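PDB 4RY8: periplasmic binding protein from Thermotoga lettingae TMO, which binds the sugar 5-methylthioribose, probably as the solute-binding component of a bacterial sugar transporter. Local coordinates for residues K14-A19 / R71-I76; T47-T52 / E65-Q70; G135-I140 / E197-L202. All blocks are in the same frame, centred on the assembly; numbering follows the deposited sequence.

Contact 1. Residues K14-A19 / R71-I76; sequences KNVRIA and RVDAII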
loop_
_atom_site.group_PDB
_atom_site.type_symbol
_atom_site.label_atom_id
_atom_site.label_comp_id
_atom_site.label_asym_id
_atom_site.label_seq_id
_atom_site.Cartn_x
_atom_site.Cartn_y
_atom_site.Cartn_z
ATOM N N LYS C 14 -5.937 38.205 12.309
ATOM C CA LYS C 14 -7.170 38.283 11.504
ATOM C C LYS C 14 -6.855 38.818 10.097
ATOM O O LYS C 14 -7.501 38.423 9.119
ATOM C CB LYS C 14 -8.232 39.187 12.170
ATOM C CG LYS C 14 -8.662 38.789 13.578
ATOM C CD LYS C 14 -9.550 37.550 13.596
ATOM C CE LYS C 14 -9.692 36.980 15.005
ATOM N NZ LYS C 14 -8.389 36.647 15.658
ATOM N N ASN C 15 -5.857 39.704 9.996
ATOM C CA ASN C 15 -5.386 40.214 8.700
ATOM C C ASN C 15 -4.964 39.123 7.744
ATOM O O ASN C 15 -5.065 39.306 6.534
ATOM C CB ASN C 15 -4.201 41.170 8.862
ATOM C CG ASN C 15 -4.585 42.486 9.497
ATOM O OD1 ASN C 15 -3.718 43.235 9.948
ATOM N ND2 ASN C 15 -5.883 42.775 9.550
ATOM N N VAL C 16 -4.476 37.998 8.272
ATOM C CA VAL C 16 -4.146 36.830 7.431
ATOM C C VAL C 16 -5.427 36.198 6.887
ATOM O O VAL C 16 -6.232 35.631 7.659
ATOM C CB VAL C 16 -3.359 35.742 8.202
ATOM C CG1 VAL C 16 -3.051 34.544 7.281
ATOM C CG2 VAL C 16 -2.088 36.332 8.792
ATOM N N ARG C 17 -5.614 36.292 5.566
ATOM C CA ARG C 17 -6.806 35.753 4.917
ATOM C C ARG C 17 -6.455 34.541 4.066
ATOM O O ARG C 17 -5.589 34.606 3.214
ATOM C CB ARG C 17 -7.494 36.834 4.074
ATOM C CG ARG C 17 -8.151 37.923 4.932
ATOM C CD ARG C 17 -8.796 39.024 4.112
ATOM N NE ARG C 17 -7.815 39.611 3.196
ATOM C CZ ARG C 17 -7.985 39.774 1.885
ATOM N NH1 ARG C 17 -9.131 39.449 1.286
ATOM N NH2 ARG C 17 -7.002 40.291 1.166
ATOM N N ILE C 18 -7.148 33.434 4.316
ATOM C CA ILE C 18 -6.926 32.174 3.612
ATOM C C ILE C 18 -8.247 31.744 2.969
ATOM O O ILE C 18 -9.262 31.597 3.660
ATOM C CB ILE C 18 -6.429 31.087 4.589
ATOM C CG1 ILE C 18 -5.046 31.462 5.142
ATOM C CG2 ILE C 18 -6.400 29.706 3.951
ATOM C CD1 ILE C 18 -4.735 30.743 6.431
ATOM N N ALA C 19 -8.221 31.539 1.652
ATOM C CA ALA C 19 -9.401 31.131 0.897
ATOM C C ALA C 19 -9.415 29.636 0.631
ATOM O O ALA C 19 -8.432 29.057 0.159
ATOM C CB ALA C 19 -9.471 31.887 -0.430
ATOM N N ARG C 71 -6.445 39.546 -3.336
ATOM C CA ARG C 71 -5.092 39.344 -2.824
ATOM C C ARG C 71 -5.140 38.734 -1.412
ATOM O O ARG C 71 -4.587 39.287 -0.466
ATOM C CB ARG C 71 -4.281 40.650 -2.754
ATOM C CG ARG C 71 -4.456 41.642 -3.898
ATOM C CD ARG C 71 -4.288 43.064 -3.359
ATOM N NE ARG C 71 -4.222 44.086 -4.396
ATOM C CZ ARG C 71 -4.111 45.394 -4.156
ATOM N NH1 ARG C 71 -4.046 45.845 -2.905
ATOM N NH2 ARG C 71 -4.057 46.257 -5.169
ATOM N N VAL C 72 -5.826 37.611 -1.270
ATOM C CA VAL C 72 -5.707 36.810 -0.040
ATOM C C VAL C 72 -4.242 36.363 0.108
ATOM O O VAL C 72 -3.483 36.336 -0.864
ATOM C CB VAL C 72 -6.643 35.578 -0.065
ATOM C CG1 VAL C 72 -8.104 36.019 -0.145
ATOM C CG2 VAL C 72 -6.311 34.636 -1.230
ATOM N N ASP C 73 -3.858 36.056 1.338
ATOM C CA ASP C 73 -2.545 35.555 1.620
ATOM C C ASP C 73 -2.290 34.140 1.026
ATOM O O ASP C 73 -1.180 33.811 0.577
ATOM C CB ASP C 73 -2.332 35.583 3.146
ATOM C CG ASP C 73 -2.394 36.980 3.704
ATOM O OD1 ASP C 73 -3.498 37.481 4.031
ATOM O OD2 ASP C 73 -1.324 37.605 3.770
ATOM N N ALA C 74 -3.314 33.296 1.016
ATOM C CA ALA C 74 -3.172 31.973 0.425
ATOM C C ALA C 74 -4.494 31.394 -0.022
ATOM O O ALA C 74 -5.545 31.744 0.515
ATOM C CB ALA C 74 -2.521 31.027 1.442
ATOM N N ILE C 75 -4.420 30.507 -1.021
ATOM C CA ILE C 75 -5.546 29.715 -1.462
ATOM C C ILE C 75 -5.341 28.196 -1.237
ATOM O O ILE C 75 -4.319 27.616 -1.652
ATOM C CB ILE C 75 -5.826 30.011 -2.954
ATOM C CG1 ILE C 75 -5.967 31.510 -3.158
ATOM C CG2 ILE C 75 -7.101 29.326 -3.404
ATOM C CD1 ILE C 75 -6.063 31.936 -4.606
ATOM N N ILE C 76 -6.322 27.550 -0.612
ATOM C CA ILE C 76 -6.421 26.115 -0.645
ATOM C C ILE C 76 -7.340 25.709 -1.811
ATOM O O ILE C 76 -8.512 26.104 -1.883
ATOM C CB ILE C 76 -6.978 25.552 0.669
ATOM C CG1 ILE C 76 -6.150 26.104 1.832
ATOM C CG2 ILE C 76 -6.949 24.034 0.672
ATOM C CD1 ILE C 76 -6.899 26.123 3.139
#
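Two adjacent parallel strands, 17-22 and 74-78, begin their pairing here, in the parallel sheet of one lobe of the periplasmic binding protein. The axes of residues 17-19 and 74-76 cross at 28°, and the ladder opens with a side chain. Asp73, its CG anti to the carbonyl carbon, sets OD1 2.9 Å from the backbone N of Arg17. That bond is almost straight, at 175°, although the N-H meets the oxygen from above the carboxylate plane.

Beyond it, Arg17 O takes two weak hydrogen bonds, a bent one from Asp73 N at 2.9 Å and a long one from Ala74 N at 3.4 Å. The parallel pattern then becomes regular: Ala19 N gives a bond to Ala74 O at 2.9 Å, in the carbonyl plane, and Ile76 N reaches Ala19 O at 2.7 Å, nearly along the C=O axis. Ile18 is bridged to Ala74 and Ala19 to Ile75. The parallel sheet, with strand order 2-1-3-4-5-6 and helices on both surfaces, is the three-layer alpha/beta lobe of periplasmic binding proteins. On the Ile18 and Ala74 surface, Ile18 CG2 meets Ile76 CD1 obliquely at 3.7 Å, and Ala266 of helix 255-270 lies against both isoleucines. On the Ala19 and Ile75 surface, helix 57-69 covers Ala19 and Val72 with Phe67.

At the start of the strands the Arg17 chain bends at chi3 (-56°) and crosses the Val72 side chain at about a right angle. Val72 CG1 lies over one face of the guanidinium, 3.9 Å from Arg17 NH1, while NH2 is hydrogen-bonded to the backbone O of Gln70. This anchors the guanidinium beside the end of helix 57-69, where Arg71, with positive phi, closes the last turn in a Schellman motif.

Contact 2. Residues T47-T52 / E65-Q70; sequences TLLEAT and ENFITQ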
loop_
_atom_site.group_PDB
_atom_site.type_symbol
_atom_site.label_atom_id
_atom_site.label_comp_id
_atom_site.label_asym_id
_atom_site.label_seq_id
_atom_site.Cartn_x
_atom_site.Cartn_y
_atom_site.Cartn_z
ATOM N N THR C 47 -8.391 34.547 9.383
ATOM C CA THR C 47 -9.661 34.669 8.684
ATOM C C THR C 47 -9.718 33.663 7.544
ATOM O O THR C 47 -8.854 33.664 6.660
ATOM C CB THR C 47 -9.811 36.100 8.137
ATOM O OG1 THR C 47 -9.769 37.019 9.237
ATOM C CG2 THR C 47 -11.108 36.289 7.383
ATOM N N LEU C 48 -10.719 32.784 7.597
ATOM C CA LEU C 48 -10.934 31.775 6.582
ATOM C C LEU C 48 -12.127 32.166 5.737
ATOM O O LEU C 48 -13.217 32.374 6.256
ATOM C CB LEU C 48 -11.174 30.399 7.218
ATOM C CG LEU C 48 -11.527 29.204 6.322
ATOM C CD1 LEU C 48 -10.430 28.942 5.292
ATOM C CD2 LEU C 48 -11.785 27.970 7.181
ATOM N N LEU C 49 -11.903 32.266 4.429
ATOM C CA LEU C 49 -12.954 32.496 3.446
ATOM C C LEU C 49 -13.190 31.174 2.722
ATOM O O LEU C 49 -12.260 30.384 2.546
ATOM C CB LEU C 49 -12.524 33.579 2.430
ATOM C CG LEU C 49 -12.059 34.928 2.983
ATOM C CD1 LEU C 49 -11.523 35.825 1.882
ATOM C CD2 LEU C 49 -13.196 35.617 3.717
ATOM N N GLU C 50 -14.427 30.954 2.281
ATOM C CA GLU C 50 -14.877 29.670 1.766
ATOM C C GLU C 50 -15.668 29.930 0.482
ATOM O O GLU C 50 -16.475 30.856 0.410
ATOM C CB GLU C 50 -15.776 28.976 2.810
ATOM C CG GLU C 50 -15.481 29.377 4.257
ATOM C CD GLU C 50 -16.359 28.691 5.300
ATOM O OE1 GLU C 50 -17.505 28.284 4.973
ATOM O OE2 GLU C 50 -15.896 28.577 6.467
ATOM N N ALA C 51 -15.434 29.129 -0.538
ATOM C CA ALA C 51 -16.247 29.203 -1.758
ATOM C C ALA C 51 -16.351 27.778 -2.269
ATOM O O ALA C 51 -15.385 27.025 -2.203
ATOM C CB ALA C 51 -15.583 30.099 -2.776
ATOM N N THR C 52 -17.521 27.366 -2.726
ATOM C CA THR C 52 -17.688 25.985 -3.142
ATOM C C THR C 52 -18.367 26.052 -4.469
ATOM O O THR C 52 -19.369 26.744 -4.613
ATOM C CB THR C 52 -18.504 25.167 -2.107
ATOM O OG1 THR C 52 -17.870 25.239 -0.814
ATOM C CG2 THR C 52 -18.677 23.730 -2.517
ATOM N N GLU C 65 -10.106 33.244 -9.142
ATOM C CA GLU C 65 -9.891 34.592 -9.630
ATOM C C GLU C 65 -10.414 35.677 -8.670
ATOM O O GLU C 65 -9.720 36.672 -8.448
ATOM C CB GLU C 65 -10.479 34.665 -11.049
ATOM C CG GLU C 65 -10.964 35.981 -11.583
ATOM C CD GLU C 65 -11.853 35.747 -12.805
ATOM O OE1 GLU C 65 -12.756 36.570 -13.049
ATOM O OE2 GLU C 65 -11.675 34.717 -13.509
ATOM N N ASN C 66 -11.592 35.492 -8.070
ATOM C CA ASN C 66 -12.079 36.495 -7.097
ATOM C C ASN C 66 -11.077 36.583 -5.964
ATOM O O ASN C 66 -10.739 37.678 -5.530
ATOM C CB ASN C 66 -13.465 36.144 -6.510
ATOM C CG ASN C 66 -14.571 36.150 -7.559
ATOM O OD1 ASN C 66 -15.654 35.588 -7.352
ATOM N ND2 ASN C 66 -14.294 36.771 -8.699
ATOM N N PHE C 67 -10.585 35.436 -5.494
ATOM C CA PHE C 67 -9.646 35.461 -4.369
ATOM C C PHE C 67 -8.286 36.056 -4.750
ATOM O O PHE C 67 -7.628 36.704 -3.909
ATOM C CB PHE C 67 -9.537 34.085 -3.708
ATOM C CG PHE C 67 -10.776 33.701 -2.949
ATOM C CD1 PHE C 67 -11.289 34.545 -1.969
ATOM C CD2 PHE C 67 -11.451 32.524 -3.229
ATOM C CE1 PHE C 67 -12.432 34.212 -1.273
ATOM C CE2 PHE C 67 -12.599 32.185 -2.536
ATOM C CZ PHE C 67 -13.092 33.036 -1.567
ATOM N N ILE C 68 -7.878 35.870 -6.012
ATOM C CA ILE C 68 -6.645 36.501 -6.521
ATOM C C ILE C 68 -6.777 38.024 -6.469
ATOM O O ILE C 68 -5.939 38.721 -5.868
ATOM C CB ILE C 68 -6.274 36.022 -7.946
ATOM C CG1 ILE C 68 -5.781 34.580 -7.881
ATOM C CG2 ILE C 68 -5.165 36.885 -8.519
ATOM C CD1 ILE C 68 -5.633 33.863 -9.212
ATOM N N THR C 69 -7.858 38.522 -7.056
ATOM C CA THR C 69 -8.186 39.953 -7.027
ATOM C C THR C 69 -8.191 40.516 -5.612
ATOM O O THR C 69 -7.603 41.561 -5.363
ATOM C CB THR C 69 -9.553 40.192 -7.664
ATOM O OG1 THR C 69 -9.506 39.709 -9.009
ATOM C CG2 THR C 69 -9.907 41.687 -7.660
ATOM N N GLN C 70 -8.839 39.812 -4.687
ATOM C CA GLN C 70 -8.824 40.213 -3.269
ATOM C C GLN C 70 -7.420 40.126 -2.619
ATOM O O GLN C 70 -7.240 40.568 -1.469
ATOM C CB GLN C 70 -9.823 39.360 -2.479
ATOM C CG GLN C 70 -11.284 39.513 -2.926
ATOM C CD GLN C 70 -12.197 38.503 -2.251
ATOM O OE1 GLN C 70 -11.952 38.116 -1.103
ATOM N NE2 GLN C 70 -13.242 38.051 -2.960
#
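Phe67 makes the dense part of this contact, its ring pushed from the helix against the strand residues Leu49 and Ala51. The CB of Phe67 already points toward the strand, and with CG anti to the carbonyl carbon (chi1 -71°) the CE1, CZ and CE2 end of the ring meets Leu49 and Ala51. Ala51 comes at the ring edge, close to its plane, with CB 3.6 Å from Phe67 CE2. At the other side of CZ, Leu49 arrives obliquely: its CD1 is 3.7 Å from Phe67 CE1, and its CB lies 3.8 Å from the same carbon. Leu49 and Ala51, two apart on an extended strand, therefore hold the far end of the ring between them, and the contact is apolar.

The nearest backbone pair, Leu49 CA and Phe67 CA, remains 9.0 Å apart, so the Phe67 side chain, from CA to the ring tip, bridges about half of that distance. The helix axis passes 10.9 Å from that of the strand and runs roughly antiparallel, at 153°. This is the strand-helix half of a beta-alpha-beta crossover: strand 47-52 leads into helix 57-69, which returns over the sheet and hands the chain to strand 74-78. Strand 17-22 lies between those two strands, and Phe67 accordingly also rests on its Val21.

Toward solvent the fit thins out. Exposed Gln70 extends beyond CG and meets Leu49 tip to tip, its OE1 3.8 Å from Leu49 CD1, which is a packing touch and not a bond. Glu50 turns its CB away from the helix, and its OE2 accepts a hydrogen bond from Gln38 NE2 of helix 28-44, on the other surface of the sheet. Only 166 Å² is buried in total, counting both segments.

Contact 3. Residues G135-I140 / E197-L202; sequences GNANVI and EANAVL
Asn199 and Asn138 set the geometry at the start of this parallel strand pair, in which the axes of residues 137-140 and 200-202 cross at 45°. Asn199 places CG between its backbone N and carbonyl carbon, the crowded rotamer (chi1 59°), and so turns OD1 to Asn138 N. The bond, 2.9 Å long, lies in the amide plane and uses a lone pair. In return Asn199 N binds Asn138 O at 2.9 Å, with a weak second bond from Ala200 N. With OD1 held by Asn138 N and ND2 by a water that also donates to Asn136 O, the rotation of the amide is fixed from both ends.

The Asn138 side chain crosses Glu197 at about a right angle, amide and carboxylate planes 70° apart. Farther on, Ile140 lays CD1 on Ala198 CB at 3.4 Å, tighter than usual contact, while its N and O bond Ala200 O (2.9 Å) and Leu202 N (3.1 Å). Val139 CG1 meets Leu202 CB obliquely at 4.0 Å.

Strand 167-173 pairs with the other edge of 137-142, and strand 226-230 with that of 200-203. Over Val139 and Leu202 lie Leu129 of helix 118-132 and Trp157 of helix 148-163.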
loop_
_atom_site.group_PDB
_atom_site.type_symbol
_atom_site.label_atom_id
_atom_site.label_comp_id
_atom_site.label_asym_id
_atom_site.label_seq_id
_atom_site.Cartn_x
_atom_site.Cartn_y
_atom_site.Cartn_z
ATOM N N GLY C 135 -10.137 -14.610 -3.252
ATOM C CA GLY C 135 -9.849 -14.313 -4.668
ATOM C C GLY C 135 -10.900 -14.668 -5.701
ATOM O O GLY C 135 -10.609 -14.573 -6.909
ATOM N N ASN C 136 -12.097 -15.078 -5.262
ATOM C CA ASN C 136 -13.264 -15.258 -6.150
ATOM C C ASN C 136 -14.498 -14.429 -5.719
ATOM O O ASN C 136 -15.087 -14.665 -4.646
ATOM C CB ASN C 136 -13.665 -16.735 -6.203
ATOM C CG ASN C 136 -12.605 -17.599 -6.843
ATOM O OD1 ASN C 136 -12.321 -17.494 -8.043
ATOM N ND2 ASN C 136 -11.986 -18.433 -6.042
ATOM N N ALA C 137 -14.890 -13.481 -6.564
ATOM C CA ALA C 137 -16.024 -12.606 -6.310
ATOM C C ALA C 137 -16.511 -11.978 -7.603
ATOM O O ALA C 137 -15.702 -11.683 -8.469
ATOM C CB ALA C 137 -15.655 -11.473 -5.380
ATOM N N ASN C 138 -17.815 -11.675 -7.636
ATOM C CA ASN C 138 -18.460 -10.892 -8.703
ATOM C C ASN C 138 -18.815 -9.463 -8.209
ATOM O O ASN C 138 -19.828 -9.235 -7.549
ATOM C CB ASN C 138 -19.730 -11.617 -9.174
ATOM C CG ASN C 138 -19.448 -12.992 -9.771
ATOM O OD1 ASN C 138 -20.208 -13.940 -9.567
ATOM N ND2 ASN C 138 -18.376 -13.094 -10.515
ATOM N N VAL C 139 -17.981 -8.504 -8.568
ATOM C CA VAL C 139 -17.985 -7.209 -7.935
ATOM C C VAL C 139 -18.701 -6.184 -8.758
ATOM O O VAL C 139 -18.383 -6.023 -9.983
ATOM C CB VAL C 139 -16.521 -6.721 -7.720
ATOM C CG1 VAL C 139 -16.500 -5.364 -7.024
ATOM C CG2 VAL C 139 -15.748 -7.758 -6.925
ATOM N N ILE C 140 -19.620 -5.484 -8.087
ATOM C CA ILE C 140 -20.178 -4.177 -8.537
ATOM C C ILE C 140 -19.286 -3.051 -8.046
ATOM O O ILE C 140 -19.154 -2.806 -6.861
ATOM C CB ILE C 140 -21.638 -3.961 -8.113
ATOM C CG1 ILE C 140 -22.505 -5.079 -8.774
ATOM C CG2 ILE C 140 -22.118 -2.542 -8.496
ATOM C CD1 ILE C 140 -23.899 -5.247 -8.240
ATOM N N GLU C 197 -25.596 -12.343 -10.470
ATOM C CA GLU C 197 -24.455 -13.095 -9.971
ATOM C C GLU C 197 -23.565 -12.236 -9.037
ATOM O O GLU C 197 -22.679 -12.775 -8.390
ATOM C CB GLU C 197 -23.639 -13.699 -11.139
ATOM C CG GLU C 197 -22.656 -12.746 -11.833
ATOM C CD GLU C 197 -23.270 -11.842 -12.907
ATOM O OE1 GLU C 197 -24.524 -11.711 -12.988
ATOM O OE2 GLU C 197 -22.476 -11.252 -13.681
ATOM N N ALA C 198 -23.807 -10.920 -8.954
ATOM C CA ALA C 198 -22.915 -10.044 -8.231
ATOM C C ALA C 198 -23.071 -10.357 -6.741
ATOM O O ALA C 198 -24.178 -10.608 -6.290
ATOM C CB ALA C 198 -23.231 -8.587 -8.538
ATOM N N ASN C 199 -21.963 -10.414 -6.002
ATOM C CA ASN C 199 -22.025 -10.670 -4.544
ATOM C C ASN C 199 -21.109 -9.753 -3.699
ATOM O O ASN C 199 -20.969 -9.931 -2.494
ATOM C CB ASN C 199 -21.700 -12.142 -4.246
ATOM C CG ASN C 199 -20.311 -12.555 -4.737
ATOM O OD1 ASN C 199 -19.598 -11.786 -5.390
ATOM N ND2 ASN C 199 -19.951 -13.788 -4.481
ATOM N N ALA C 200 -20.483 -8.760 -4.321
ATOM C CA ALA C 200 -19.722 -7.778 -3.540
ATOM C C ALA C 200 -19.850 -6.416 -4.151
ATOM O O ALA C 200 -20.045 -6.293 -5.353
ATOM C CB ALA C 200 -18.255 -8.168 -3.450
ATOM N N VAL C 201 -19.709 -5.394 -3.311
ATOM C CA VAL C 201 -19.631 -4.003 -3.758
ATOM C C VAL C 201 -18.345 -3.352 -3.254
ATOM O O VAL C 201 -17.982 -3.443 -2.090
ATOM C CB VAL C 201 -20.832 -3.171 -3.258
ATOM C CG1 VAL C 201 -20.702 -1.701 -3.699
ATOM C CG2 VAL C 201 -22.125 -3.810 -3.699
ATOM N N LEU C 202 -17.683 -2.658 -4.158
ATOM C CA LEU C 202 -16.524 -1.868 -3.846
ATOM C C LEU C 202 -16.828 -0.440 -4.292
ATOM O O LEU C 202 -16.957 -0.125 -5.484
ATOM C CB LEU C 202 -15.300 -2.438 -4.543
ATOM C CG LEU C 202 -14.014 -1.660 -4.385
ATOM C CD1 LEU C 202 -13.540 -1.745 -2.937
ATOM C CD2 LEU C 202 -12.963 -2.204 -5.364
HETATM O O HOH W 1 -17.619 -15.643 -5.078
#

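Overall arrangement
Contacts 1 and 2 adjoin, with centres 7 Å apart, and share one sheet; Ala19 CB lies 3.4 Å from Phe67 CG. Contact 3 belongs to the other sheet, on the opposite side of the chain's centre, its own centre 47 Å from contact 1 and 44 Å from contact 2, with nearest atoms about 27 and 24 Å away. The bound 5-methylthioribose lies about 12 Å from the side chains of both Ile76 and Leu202. Past these strands come the pocket residues His79, and Met204 and Trp205. Contacts 1 and 3 share a device: a side-chain oxygen, Asp73 OD1 or Asn199 OD1, begins the parallel ladder.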